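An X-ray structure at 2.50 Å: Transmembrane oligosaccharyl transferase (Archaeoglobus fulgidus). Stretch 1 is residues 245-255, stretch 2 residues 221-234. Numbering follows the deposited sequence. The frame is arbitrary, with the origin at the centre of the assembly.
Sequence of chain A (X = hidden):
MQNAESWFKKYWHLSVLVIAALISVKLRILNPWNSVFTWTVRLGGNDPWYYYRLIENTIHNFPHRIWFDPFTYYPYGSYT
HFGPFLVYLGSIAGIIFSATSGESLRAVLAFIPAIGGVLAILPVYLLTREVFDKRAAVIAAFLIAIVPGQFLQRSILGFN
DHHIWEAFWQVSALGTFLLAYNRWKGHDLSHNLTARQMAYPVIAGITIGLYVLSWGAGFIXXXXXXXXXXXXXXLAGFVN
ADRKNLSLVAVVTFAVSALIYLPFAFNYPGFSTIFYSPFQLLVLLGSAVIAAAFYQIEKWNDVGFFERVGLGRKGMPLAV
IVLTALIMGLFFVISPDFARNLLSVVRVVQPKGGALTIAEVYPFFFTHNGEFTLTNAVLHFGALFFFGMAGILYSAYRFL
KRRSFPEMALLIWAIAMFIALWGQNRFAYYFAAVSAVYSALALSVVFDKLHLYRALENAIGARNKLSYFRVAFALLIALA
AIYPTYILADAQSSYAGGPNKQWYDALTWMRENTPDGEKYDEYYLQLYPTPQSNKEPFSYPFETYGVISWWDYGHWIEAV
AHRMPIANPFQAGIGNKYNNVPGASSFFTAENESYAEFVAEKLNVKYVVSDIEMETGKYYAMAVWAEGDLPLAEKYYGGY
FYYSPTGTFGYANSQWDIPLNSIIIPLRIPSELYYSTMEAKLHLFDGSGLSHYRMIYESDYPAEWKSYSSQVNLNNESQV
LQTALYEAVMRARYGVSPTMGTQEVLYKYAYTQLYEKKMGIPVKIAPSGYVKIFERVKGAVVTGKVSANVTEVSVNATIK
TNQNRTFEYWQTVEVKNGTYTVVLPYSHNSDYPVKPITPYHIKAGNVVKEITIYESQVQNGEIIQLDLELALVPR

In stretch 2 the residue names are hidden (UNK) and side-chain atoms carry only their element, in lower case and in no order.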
# COMPACT_ATOMS: atom_id res chain seq x y z
N ASN A 245 -23.76 -35.57 -8.17
CA ASN A 245 -22.43 -35.31 -8.71
C ASN A 245 -21.93 -33.88 -8.42
O ASN A 245 -20.74 -33.69 -8.17
CB ASN A 245 -22.36 -35.66 -10.22
CG ASN A 245 -22.15 -37.16 -10.46
OD1 ASN A 245 -21.27 -37.79 -9.86
ND2 ASN A 245 -22.97 -37.73 -11.34
N LEU A 246 -22.84 -32.90 -8.43
CA LEU A 246 -22.49 -31.53 -8.06
C LEU A 246 -21.85 -31.54 -6.67
O LEU A 246 -20.86 -30.86 -6.42
CB LEU A 246 -23.73 -30.63 -8.05
CG LEU A 246 -23.56 -29.29 -7.32
CD1 LEU A 246 -22.59 -28.40 -8.07
CD2 LEU A 246 -24.88 -28.58 -7.12
N SER A 247 -22.44 -32.34 -5.79
CA SER A 247 -21.96 -32.49 -4.43
C SER A 247 -20.65 -33.27 -4.34
O SER A 247 -19.73 -32.86 -3.63
CB SER A 247 -23.02 -33.17 -3.57
OG SER A 247 -24.27 -32.55 -3.76
N LEU A 248 -20.57 -34.39 -5.06
CA LEU A 248 -19.38 -35.25 -5.02
C LEU A 248 -18.14 -34.49 -5.52
O LEU A 248 -17.06 -34.56 -4.91
CB LEU A 248 -19.61 -36.56 -5.80
CG LEU A 248 -20.35 -37.69 -5.07
CD1 LEU A 248 -20.68 -38.87 -6.00
CD2 LEU A 248 -19.55 -38.17 -3.85
N VAL A 249 -18.31 -33.76 -6.62
CA VAL A 249 -17.26 -32.90 -7.15
C VAL A 249 -16.77 -31.91 -6.09
O VAL A 249 -15.55 -31.71 -5.92
CB VAL A 249 -17.78 -32.14 -8.37
CG1 VAL A 249 -16.86 -30.96 -8.71
CG2 VAL A 249 -17.89 -33.08 -9.54
N ALA A 250 -17.71 -31.29 -5.39
CA ALA A 250 -17.38 -30.34 -4.34
C ALA A 250 -16.61 -31.06 -3.23
O ALA A 250 -15.65 -30.51 -2.70
CB ALA A 250 -18.63 -29.67 -3.80
N VAL A 251 -17.04 -32.28 -2.88
CA VAL A 251 -16.32 -33.06 -1.88
C VAL A 251 -14.85 -33.21 -2.27
O VAL A 251 -13.96 -32.93 -1.46
CB VAL A 251 -16.96 -34.44 -1.64
CG1 VAL A 251 -16.00 -35.35 -0.89
CG2 VAL A 251 -18.27 -34.30 -0.85
N VAL A 252 -14.59 -33.61 -3.51
CA VAL A 252 -13.23 -33.80 -4.00
C VAL A 252 -12.46 -32.47 -4.03
O VAL A 252 -11.35 -32.38 -3.49
CB VAL A 252 -13.20 -34.47 -5.40
CG1 VAL A 252 -11.77 -34.56 -5.95
CG2 VAL A 252 -13.83 -35.86 -5.34
N THR A 253 -13.07 -31.47 -4.65
CA THR A 253 -12.49 -30.12 -4.76
C THR A 253 -12.06 -29.54 -3.40
O THR A 253 -10.89 -29.15 -3.21
CB THR A 253 -13.50 -29.16 -5.41
OG1 THR A 253 -13.86 -29.64 -6.71
CG2 THR A 253 -12.92 -27.76 -5.54
N PHE A 254 -12.99 -29.51 -2.47
CA PHE A 254 -12.70 -29.00 -1.13
C PHE A 254 -11.68 -29.88 -0.41
O PHE A 254 -10.83 -29.37 0.30
CB PHE A 254 -13.99 -28.83 -0.32
CG PHE A 254 -14.81 -27.64 -0.75
CD1 PHE A 254 -14.20 -26.39 -0.91
CD2 PHE A 254 -16.17 -27.76 -1.00
CE1 PHE A 254 -14.94 -25.28 -1.30
CE2 PHE A 254 -16.92 -26.65 -1.39
CZ PHE A 254 -16.31 -25.41 -1.54
N ALA A 255 -11.76 -31.19 -0.62
CA ALA A 255 -10.76 -32.09 -0.05
C ALA A 255 -9.36 -31.76 -0.58
O ALA A 255 -8.40 -31.63 0.19
CB ALA A 255 -11.11 -33.56 -0.32
N UNK A 221 -13.83 -18.01 -1.11
CA UNK A 221 -14.38 -18.68 -2.29
C UNK A 221 -15.17 -19.93 -1.87
O UNK A 221 -16.07 -20.38 -2.59
c UNK A 221 -14.68 -18.57 -5.35
c UNK A 221 -13.85 -19.58 -4.61
c UNK A 221 -13.26 -19.06 -3.30
c UNK A 221 -12.35 -20.12 -2.74
N UNK A 222 -14.86 -20.48 -0.70
CA UNK A 222 -15.56 -21.68 -0.23
C UNK A 222 -17.07 -21.45 0.07
O UNK A 222 -17.90 -22.20 -0.44
c UNK A 222 -14.83 -22.36 0.94
N UNK A 223 -17.41 -20.44 0.90
CA UNK A 223 -18.82 -20.10 1.10
C UNK A 223 -19.53 -19.80 -0.22
O UNK A 223 -20.70 -20.18 -0.38
c UNK A 223 -17.46 -18.85 2.63
c UNK A 223 -16.52 -19.62 1.76
c UNK A 223 -18.77 -18.81 1.92
N UNK A 224 -18.84 -19.15 -1.14
CA UNK A 224 -19.43 -18.81 -2.45
C UNK A 224 -19.90 -20.06 -3.20
O UNK A 224 -21.07 -20.15 -3.58
c UNK A 224 -18.45 -17.99 -3.31
c UNK A 224 -18.27 -16.58 -2.72
c UNK A 224 -17.24 -15.74 -3.46
c UNK A 224 -18.94 -17.89 -4.76
N UNK A 225 -19.00 -21.01 -3.41
CA UNK A 225 -19.34 -22.28 -4.04
C UNK A 225 -20.43 -23.04 -3.27
O UNK A 225 -21.29 -23.68 -3.88
c UNK A 225 -18.10 -23.17 -4.21
c UNK A 225 -15.79 -23.24 -5.28
c UNK A 225 -17.08 -22.46 -5.09
c UNK A 225 -18.47 -24.53 -4.81
N UNK A 226 -20.40 -22.98 -1.95
CA UNK A 226 -21.42 -23.66 -1.15
C UNK A 226 -22.78 -23.02 -1.38
O UNK A 226 -23.79 -23.72 -1.36
c UNK A 226 -21.06 -23.66 0.33
c UNK A 226 -20.36 -26.08 0.48
c UNK A 226 -19.57 -24.41 2.17
c UNK A 226 -19.94 -24.63 0.72
N UNK A 227 -22.81 -21.71 -1.62
CA UNK A 227 -24.06 -21.06 -2.02
C UNK A 227 -24.60 -21.62 -3.34
O UNK A 227 -25.82 -21.70 -3.52
c UNK A 227 -23.88 -19.54 -2.09
N UNK A 228 -23.71 -22.03 -4.24
CA UNK A 228 -24.14 -22.68 -5.49
C UNK A 228 -24.95 -23.91 -5.17
O UNK A 228 -25.96 -24.18 -5.81
c UNK A 228 -22.07 -21.98 -6.85
c UNK A 228 -22.95 -23.11 -6.38
c UNK A 228 -21.62 -19.62 -7.15
c UNK A 228 -20.01 -21.24 -7.88
c UNK A 228 -22.45 -20.65 -6.71
c UNK A 228 -20.85 -22.27 -7.44
c UNK A 228 -20.40 -19.92 -7.73
N UNK A 229 -24.48 -24.68 -4.19
CA UNK A 229 -25.15 -25.92 -3.84
C UNK A 229 -26.44 -25.63 -3.09
O UNK A 229 -27.47 -26.24 -3.36
c UNK A 229 -22.95 -27.17 -3.79
c UNK A 229 -24.23 -26.84 -3.04
c UNK A 229 -22.79 -29.56 -2.45
s UNK A 229 -21.79 -28.12 -2.81
N UNK A 230 -26.36 -24.70 -2.15
CA UNK A 230 -27.54 -24.29 -1.40
C UNK A 230 -28.71 -24.02 -2.36
O UNK A 230 -29.75 -24.66 -2.28
c UNK A 230 -27.24 -23.04 -0.57
c UNK A 230 -28.75 -23.09 1.43
c UNK A 230 -30.63 -21.59 1.66
c UNK A 230 -28.42 -22.53 0.21
c UNK A 230 -30.31 -21.03 0.44
c UNK A 230 -29.85 -22.63 2.16
c UNK A 230 -29.21 -21.50 -0.29
N UNK A 231 -28.50 -23.10 -3.30
CA UNK A 231 -29.55 -22.70 -4.24
C UNK A 231 -29.96 -23.78 -5.25
O UNK A 231 -31.14 -23.88 -5.58
c UNK A 231 -30.60 -19.81 -3.51
c UNK A 231 -28.39 -18.29 -2.81
c UNK A 231 -29.63 -17.95 -2.31
c UNK A 231 -29.20 -21.36 -4.93
c UNK A 231 -29.35 -20.16 -4.02
c UNK A 231 -28.25 -19.39 -3.66
c UNK A 231 -30.74 -18.71 -2.65
N UNK A 232 -29.01 -24.57 -5.73
CA UNK A 232 -29.34 -25.73 -6.58
C UNK A 232 -30.25 -26.73 -5.86
O UNK A 232 -30.97 -27.51 -6.49
c UNK A 232 -28.09 -26.41 -7.10
N UNK A 233 -30.20 -26.72 -4.53
CA UNK A 233 -31.05 -27.60 -3.74
C UNK A 233 -32.40 -26.95 -3.42
O UNK A 233 -33.44 -27.50 -3.79
c UNK A 233 -28.24 -29.12 -3.52
c UNK A 233 -30.31 -28.09 -2.48
c UNK A 233 -28.79 -31.61 -2.41
c UNK A 233 -27.65 -31.45 -3.21
c UNK A 233 -29.38 -29.27 -2.73
c UNK A 233 -29.64 -30.52 -2.18
c UNK A 233 -27.37 -30.21 -3.76
N UNK A 234 -32.42 -25.78 -2.77
CA UNK A 234 -33.71 -25.17 -2.41
C UNK A 234 -34.53 -24.70 -3.62
O UNK A 234 -35.67 -24.27 -3.47
c UNK A 234 -33.60 -24.05 -1.36
c UNK A 234 -32.70 -24.48 -0.21
c UNK A 234 -33.08 -22.78 -2.00

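Position 221 has four side-chain carbons, forked at the first, with one arm two carbons long. It makes no contact with stretch 1. This is Ile-221.

Position 222 has a single carbon. That CB lies 3.7 Å from CE1 of Phe-254. It is Ala-222.

Position 223 has three carbons that close a ring onto its own backbone N. Its CB points away from stretch 1. It is Pro-223.

Position 224 has four carbons, forked at the first, one arm longer. Its end leads away from stretch 1. It is Ile-224.

Position 225 repeats that pattern: four carbons, forked at the first, one arm two carbons long. Its CB points toward stretch 1 and sits 3.9 Å from CZ of Phe-254. It is Ile-225.

Position 226 also has four carbons, but the fork comes at the second. One branch end approaches the ring of Phe-254. This is Leu-226, and its CD2 is 4.0 Å from CE2 of Phe-254.

Position 227 has one carbon, out of reach of stretch 1. It is Ala-227.

Position 228 has one carbon and then a six-carbon ring. The ring leads away from stretch 1. It is Phe-228.

Position 229 has two carbons, a sulfur and a last carbon, unbranched. The chain touches Leu-246, Ser-247 and Ala-250. This is Met-229. Its SD lies 3.7 Å from CB of Ala-250, and its CE 3.6 Å from OG of Ser-247.

Positions 230 and 231 each have one carbon and a six-carbon ring, both out of reach. They are Phe-230 and Phe-231.

Position 232 has one carbon. Its CB is 3.9 Å from CD2 of Leu-246. It is Ala-232.

Position 233 has one carbon and a six-carbon ring. The ring edge meets Ser-247 and Leu-246. This is Phe-233, with CZ 3.6 Å from OG of Ser-247.

Position 234 has three carbons, one carrying the other two, out of reach. It is Val-234.

The two helices run nearly antiparallel, at 164°, with axes 10.8 Å apart at closest approach. Phe-254 therefore meets the start of stretch 2, while Leu-246 and Ser-247 meet its later part. No hydrogen bond crosses between them. The contact is mainly apolar packing and buries 427 Å². The CA atoms of Ser-247 and Met-229 are 7.3 Å apart, the closest of the register pairs; Met-229 lays its sulfur against the Ala-250 methyl. The Ser-247 hydroxyl hydrogen-bonds just outside the stretches, so it is not left unsatisfied.

Stretch 2, residues 221-234: IAPIILAFMFFAFV
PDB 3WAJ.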